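Local coordinates for protein glutamyl-tRNA synthetase (PDB 3AII) that probably attaches glutamate to its tRNA, first activating the amino acid with ATP and then transferring it to the acceptor end, at residues Y404-P410 / V512-E517; E501-P507 / G545-Y550. All blocks are in the same frame, centred on the assembly; numbering follows the deposited sequence.

In the fold
Interactions 1 and 2 belong to one six-stranded mixed barrel in the anticodon-binding part of the enzyme. Across it, strand 402-408 pairs with 511-516, 511-516 with 500-505, and 500-505 with 546-552. The two contacts are therefore separated by one seam, that between 511-516 and 500-505, with centres about 9 Å apart. Across that seam Val512 N probably hydrogen-bonds to Val504 O and Gly514 N to Ala502 O. Phe406 of interaction 1 packs on Ala502 and Val504 of interaction 2. Interaction 1 is antiparallel and largely buried, and Glu517 adds a charged group at one end. Interaction 2 is parallel and partly buried, with aromatic and methionine contacts at its 505-507 end.

Interaction 1. Residues Y404-P410 / V512-E517; sequences YFFAADP and VRGVIE
Residues 406-408, on strand 402-408, run antiparallel to 512-516, with segment axes 4.6 Å apart at closest and directions 151° apart. Phe406 faces Ile516 and Ala408 faces Gly514 as non-hydrogen-bonded pairs. Between them Ala407 and Val515 form the hydrogen-bonded pair, Ala407 N to Val515 O at 2.8 Å and Val515 N to Ala407 O at 3.1 Å. Asp409 N extends the bonding to Arg513 O at 2.8 Å. Asp409 is left-handed (phi/psi 43/58), which turns the chain into Pro410. The main bump is the Phe406 ring. Its t rotamer lays it along the partner strand, over the hollow at Gly514: Phe406 CE1 is 3.7 Å from Gly514 CA. A CB on Gly514 would clash with this ring and with Ala407 O. Val512 CG1 closes the far end, 4.2 Å from Phe406 CE2 and 3.6 Å from Ala408 CB. This is one seam of a mixed beta barrel in the anticodon-binding region of a class I synthetase. Val515 CG2 lies 4.2 Å from Ala407 CB and 4.1 Å from Pro410 CB. At the other end Glu517, with chi1 p, folds back toward Phe405. Glu517 OE2 accepts from Phe405 N at 2.7 Å, and Glu517 N donates to Phe405 O at 3.1 Å. The carboxylate also salt-bridges Arg438. Tyr404 CB meets Ile516 CD1 at 4.2 Å. A water bridges Asp409 OD1 and Arg513 N.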
loop_
_atom_site.group_PDB
_atom_site.type_symbol
_atom_site.label_atom_id
_atom_site.label_comp_id
_atom_site.label_asym_id
_atom_site.label_seq_id
_atom_site.Cartn_x
_atom_site.Cartn_y
_atom_site.Cartn_z
ATOM N N TYR A 404 26.086 -2.264 -10.802
ATOM C CA TYR A 404 27.002 -3.359 -10.488
ATOM C C TYR A 404 26.645 -4.608 -11.294
ATOM O O TYR A 404 25.491 -4.771 -11.711
ATOM C CB TYR A 404 26.931 -3.696 -8.993
ATOM C CG TYR A 404 27.273 -2.520 -8.102
ATOM C CD1 TYR A 404 28.592 -2.257 -7.750
ATOM C CD2 TYR A 404 26.286 -1.646 -7.671
ATOM C CE1 TYR A 404 28.913 -1.164 -6.950
ATOM C CE2 TYR A 404 26.597 -0.552 -6.877
ATOM C CZ TYR A 404 27.908 -0.326 -6.517
ATOM O OH TYR A 404 28.199 0.776 -5.736
ATOM N N PHE A 405 27.622 -5.500 -11.467
ATOM C CA PHE A 405 27.385 -6.816 -12.082
ATOM C C PHE A 405 27.112 -7.855 -10.992
ATOM O O PHE A 405 27.998 -8.142 -10.177
ATOM C CB PHE A 405 28.610 -7.278 -12.886
ATOM C CG PHE A 405 28.836 -6.529 -14.180
ATOM C CD1 PHE A 405 27.784 -5.900 -14.837
ATOM C CD2 PHE A 405 30.102 -6.486 -14.748
ATOM C CE1 PHE A 405 28.004 -5.212 -16.041
ATOM C CE2 PHE A 405 30.320 -5.806 -15.950
ATOM C CZ PHE A 405 29.270 -5.186 -16.595
ATOM N N PHE A 406 25.900 -8.409 -10.994
ATOM C CA PHE A 406 25.527 -9.537 -10.147
ATOM C C PHE A 406 25.218 -10.696 -11.075
ATOM O O PHE A 406 24.337 -10.594 -11.919
ATOM C CB PHE A 406 24.289 -9.183 -9.305
ATOM C CG PHE A 406 23.610 -10.381 -8.654
ATOM C CD1 PHE A 406 24.202 -11.031 -7.581
ATOM C CD2 PHE A 406 22.372 -10.821 -9.108
ATOM C CE1 PHE A 406 23.581 -12.125 -6.974
ATOM C CE2 PHE A 406 21.733 -11.907 -8.507
ATOM C CZ PHE A 406 22.336 -12.559 -7.443
ATOM N N ALA A 407 25.967 -11.785 -10.926
ATOM C CA ALA A 407 25.750 -12.980 -11.735
ATOM C C ALA A 407 24.942 -13.992 -10.925
ATOM O O ALA A 407 25.481 -14.636 -10.020
ATOM C CB ALA A 407 27.090 -13.579 -12.157
ATOM N N ALA A 408 23.655 -14.106 -11.252
ATOM C CA ALA A 408 22.763 -15.085 -10.628
ATOM C C ALA A 408 23.146 -16.499 -11.070
ATOM O O ALA A 408 23.506 -16.698 -12.224
ATOM C CB ALA A 408 21.347 -14.801 -11.032
ATOM N N ASP A 409 23.033 -17.468 -10.160
ATOM C CA ASP A 409 23.334 -18.877 -10.468
ATOM C C ASP A 409 24.602 -18.992 -11.305
ATOM O O ASP A 409 24.595 -19.537 -12.413
ATOM C CB ASP A 409 22.151 -19.539 -11.172
ATOM C CG ASP A 409 20.936 -19.673 -10.266
ATOM O OD1 ASP A 409 21.108 -19.786 -9.031
ATOM O OD2 ASP A 409 19.808 -19.659 -10.789
ATOM N N PRO A 410 25.705 -18.476 -10.766
ATOM C CA PRO A 410 26.902 -18.290 -11.577
ATOM C C PRO A 410 27.596 -19.604 -11.913
ATOM O O PRO A 410 27.528 -20.575 -11.160
ATOM C CB PRO A 410 27.790 -17.433 -10.679
ATOM C CG PRO A 410 27.362 -17.799 -9.286
ATOM C CD PRO A 410 25.886 -17.994 -9.386
ATOM N N VAL A 512 17.300 -15.790 -5.004
ATOM C CA VAL A 512 18.226 -15.988 -6.116
ATOM C C VAL A 512 19.657 -15.752 -5.635
ATOM O O VAL A 512 20.001 -14.645 -5.235
ATOM C CB VAL A 512 17.904 -15.046 -7.302
ATOM C CG1 VAL A 512 18.996 -15.125 -8.381
ATOM C CG2 VAL A 512 16.536 -15.364 -7.883
ATOM N N ARG A 513 20.488 -16.791 -5.672
ATOM C CA ARG A 513 21.856 -16.694 -5.154
ATOM C C ARG A 513 22.850 -16.458 -6.270
ATOM O O ARG A 513 22.646 -16.925 -7.390
ATOM C CB ARG A 513 22.249 -17.975 -4.414
ATOM C CG ARG A 513 21.313 -18.361 -3.288
ATOM C CD ARG A 513 22.040 -19.216 -2.266
ATOM N NE ARG A 513 21.202 -19.498 -1.107
ATOM C CZ ARG A 513 21.662 -19.954 0.052
ATOM N NH1 ARG A 513 22.961 -20.177 0.209
ATOM N NH2 ARG A 513 20.825 -20.181 1.056
ATOM N N GLY A 514 23.931 -15.747 -5.970
ATOM C CA GLY A 514 24.961 -15.518 -6.974
ATOM C C GLY A 514 26.164 -14.813 -6.395
ATOM O O GLY A 514 26.409 -14.867 -5.191
ATOM N N VAL A 515 26.925 -14.160 -7.273
ATOM C CA VAL A 515 28.071 -13.379 -6.854
ATOM C C VAL A 515 27.976 -11.982 -7.449
ATOM O O VAL A 515 27.361 -11.781 -8.493
ATOM C CB VAL A 515 29.416 -14.034 -7.230
ATOM C CG1 VAL A 515 29.617 -15.327 -6.428
ATOM C CG2 VAL A 515 29.489 -14.306 -8.737
ATOM N N ILE A 516 28.593 -11.026 -6.770
ATOM C CA ILE A 516 28.553 -9.637 -7.206
ATOM C C ILE A 516 29.978 -9.085 -7.195
ATOM O O ILE A 516 30.845 -9.573 -6.475
ATOM C CB ILE A 516 27.576 -8.811 -6.302
ATOM C CG1 ILE A 516 27.286 -7.425 -6.896
ATOM C CG2 ILE A 516 28.099 -8.733 -4.850
ATOM C CD1 ILE A 516 26.077 -6.714 -6.260
ATOM N N GLU A 517 30.235 -8.081 -8.020
ATOM C CA GLU A 517 31.575 -7.526 -8.093
ATOM C C GLU A 517 32.008 -6.837 -6.787
ATOM O O GLU A 517 31.176 -6.388 -6.001
ATOM C CB GLU A 517 31.685 -6.581 -9.287
ATOM C CG GLU A 517 30.971 -5.266 -9.089
ATOM C CD GLU A 517 31.049 -4.413 -10.336
ATOM O OE1 GLU A 517 31.956 -3.559 -10.424
ATOM O OE2 GLU A 517 30.205 -4.615 -11.229
HETATM O O HOH W 1 19.678 -19.259 -6.782
#

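Interaction 2. Residues E501-P507 / G545-Y550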
loop_
_atom_site.group_PDB
_atom_site.type_symbol
_atom_site.label_atom_id
_atom_site.label_comp_id
_atom_site.label_asym_id
_atom_site.label_seq_id
_atom_site.Cartn_x
_atom_site.Cartn_y
_atom_site.Cartn_z
ATOM N N GLU A 501 29.777 -12.990 -2.257
ATOM C CA GLU A 501 28.502 -13.689 -2.218
ATOM C C GLU A 501 27.369 -12.676 -2.070
ATOM O O GLU A 501 27.473 -11.713 -1.305
ATOM C CB GLU A 501 28.465 -14.688 -1.059
ATOM C CG GLU A 501 29.503 -15.781 -1.164
ATOM C CD GLU A 501 29.284 -16.669 -2.373
ATOM O OE1 GLU A 501 30.261 -16.930 -3.106
ATOM O OE2 GLU A 501 28.132 -17.098 -2.592
ATOM N N ALA A 502 26.292 -12.893 -2.815
ATOM C CA ALA A 502 25.099 -12.072 -2.673
ATOM C C ALA A 502 23.859 -12.878 -2.985
ATOM O O ALA A 502 23.924 -13.922 -3.631
ATOM C CB ALA A 502 25.168 -10.853 -3.594
ATOM N N GLU A 503 22.717 -12.391 -2.527
ATOM C CA GLU A 503 21.456 -12.978 -2.927
ATOM C C GLU A 503 20.430 -11.887 -3.091
ATOM O O GLU A 503 20.567 -10.794 -2.534
ATOM C CB GLU A 503 20.980 -14.023 -1.925
ATOM C CG GLU A 503 20.728 -13.504 -0.536
ATOM C CD GLU A 503 20.485 -14.633 0.447
ATOM O OE1 GLU A 503 21.389 -15.481 0.610
ATOM O OE2 GLU A 503 19.391 -14.675 1.051
ATOM N N VAL A 504 19.424 -12.187 -3.891
ATOM C CA VAL A 504 18.349 -11.255 -4.164
ATOM C C VAL A 504 17.037 -11.963 -3.877
ATOM O O VAL A 504 16.800 -13.077 -4.371
ATOM C CB VAL A 504 18.379 -10.790 -5.629
ATOM C CG1 VAL A 504 17.254 -9.791 -5.894
ATOM C CG2 VAL A 504 19.742 -10.169 -5.954
ATOM N N ILE A 505 16.205 -11.344 -3.048
ATOM C CA ILE A 505 14.873 -11.884 -2.783
ATOM C C ILE A 505 13.918 -11.325 -3.811
ATOM O O ILE A 505 13.788 -10.107 -3.943
ATOM C CB ILE A 505 14.386 -11.544 -1.377
ATOM C CG1 ILE A 505 15.436 -11.968 -0.353
ATOM C CG2 ILE A 505 13.031 -12.205 -1.126
ATOM C CD1 ILE A 505 15.844 -13.424 -0.454
ATOM N N MET A 506 13.264 -12.214 -4.557
ATOM C CA MET A 506 12.416 -11.800 -5.668
ATOM C C MET A 506 10.997 -11.512 -5.175
ATOM O O MET A 506 10.668 -11.799 -4.021
ATOM C CB MET A 506 12.413 -12.862 -6.783
ATOM C CG MET A 506 13.798 -13.278 -7.276
ATOM S SD MET A 506 14.764 -11.889 -7.929
ATOM C CE MET A 506 13.915 -11.535 -9.443
ATOM N N PRO A 507 10.163 -10.910 -6.030
ATOM C CA PRO A 507 8.858 -10.474 -5.536
ATOM C C PRO A 507 7.943 -11.624 -5.099
ATOM O O PRO A 507 6.960 -11.358 -4.414
ATOM C CB PRO A 507 8.275 -9.702 -6.727
ATOM C CG PRO A 507 9.491 -9.215 -7.465
ATOM C CD PRO A 507 10.447 -10.371 -7.371
ATOM N N GLY A 545 27.764 -11.519 2.920
ATOM C CA GLY A 545 26.578 -12.041 2.277
ATOM C C GLY A 545 25.513 -10.973 2.160
ATOM O O GLY A 545 24.548 -10.950 2.924
ATOM N N MET A 546 25.694 -10.079 1.196
ATOM C CA MET A 546 24.701 -9.049 0.915
ATOM C C MET A 546 23.354 -9.648 0.507
ATOM O O MET A 546 23.282 -10.596 -0.275
ATOM C CB MET A 546 25.216 -8.144 -0.205
ATOM C CG MET A 546 26.241 -7.143 0.248
ATOM S SD MET A 546 26.964 -6.348 -1.204
ATOM C CE MET A 546 28.474 -7.271 -1.383
ATOM N N VAL A 547 22.280 -9.079 1.031
ATOM C CA VAL A 547 20.944 -9.474 0.607
ATOM C C VAL A 547 20.197 -8.274 0.032
ATOM O O VAL A 547 20.018 -7.272 0.716
ATOM C CB VAL A 547 20.148 -10.054 1.776
ATOM C CG1 VAL A 547 18.771 -10.473 1.310
ATOM C CG2 VAL A 547 20.911 -11.235 2.380
ATOM N N PHE A 548 19.776 -8.387 -1.226
ATOM C CA PHE A 548 18.993 -7.350 -1.891
ATOM C C PHE A 548 17.560 -7.813 -2.025
ATOM O O PHE A 548 17.299 -9.018 -2.116
ATOM C CB PHE A 548 19.504 -7.121 -3.320
ATOM C CG PHE A 548 20.911 -6.593 -3.397
ATOM C CD1 PHE A 548 21.987 -7.462 -3.420
ATOM C CD2 PHE A 548 21.150 -5.228 -3.472
ATOM C CE1 PHE A 548 23.291 -6.985 -3.506
ATOM C CE2 PHE A 548 22.446 -4.738 -3.554
ATOM C CZ PHE A 548 23.522 -5.618 -3.571
ATOM N N TYR A 549 16.644 -6.850 -2.070
ATOM C CA TYR A 549 15.254 -7.092 -2.447
ATOM C C TYR A 549 14.966 -6.504 -3.831
ATOM O O TYR A 549 15.184 -5.319 -4.075
ATOM C CB TYR A 549 14.291 -6.536 -1.377
ATOM C CG TYR A 549 14.049 -7.530 -0.266
ATOM C CD1 TYR A 549 12.781 -8.062 -0.041
ATOM C CD2 TYR A 549 15.096 -7.972 0.527
ATOM C CE1 TYR A 549 12.572 -9.002 0.957
ATOM C CE2 TYR A 549 14.898 -8.908 1.527
ATOM C CZ TYR A 549 13.630 -9.423 1.731
ATOM O OH TYR A 549 13.429 -10.362 2.723
ATOM N N TYR A 550 14.473 -7.349 -4.737
ATOM C CA TYR A 550 14.229 -6.976 -6.127
ATOM C C TYR A 550 13.061 -6.020 -6.307
ATOM O O TYR A 550 11.962 -6.247 -5.783
ATOM C CB TYR A 550 13.972 -8.243 -6.937
ATOM C CG TYR A 550 14.053 -8.101 -8.442
ATOM C CD1 TYR A 550 15.282 -8.185 -9.095
ATOM C CD2 TYR A 550 12.905 -7.926 -9.218
ATOM C CE1 TYR A 550 15.366 -8.078 -10.473
ATOM C CE2 TYR A 550 12.983 -7.834 -10.605
ATOM C CZ TYR A 550 14.222 -7.911 -11.222
ATOM O OH TYR A 550 14.331 -7.815 -12.598
HETATM O O HOH W 2 29.486 -10.547 0.516
HETATM O O HOH W 3 11.252 -8.486 -4.174
#
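Glu501 opens the parallel pairing loosely. Its O receives a weak hydrogen bond from Met546 N at 3.5 Å, and a water links the same oxygen to Gly545 N. Ala502 pairs with Met546, and its CB lies 4.3 Å from Phe548 CE1 at the ring edge. Glu503 hydrogen-bonds through both backbone groups: its N to Met546 O and its O to Phe548 N, each 2.9 Å. Val504 shares a face with Phe548, and Val504 CG1 reaches Tyr550 CB at 3.8 Å. Ile505 repeats the pattern of Glu503, with its N 2.7 Å from Phe548 O and its O 3.0 Å from Tyr550 N. Ile505 CB sits over the Tyr549 ring in a CH-pi contact. Met506 curls back so that its CE lies 3.6 Å from the Tyr550 ring centroid, over the face, while its SD makes an oblique Met-aromatic contact. Pro507 CD lies 3.9 Å from Tyr550 CD2. Tyr550 OH is hydrogen-bonded to Phe534 O. The backbone hydrogen bonds from Glu503 onward set the register of strands 500-505 and 546-552 in the mixed barrel. The side chains meet mainly through apolar and CH-pi contacts, so across this seam directional polar bonding rests with the backbone.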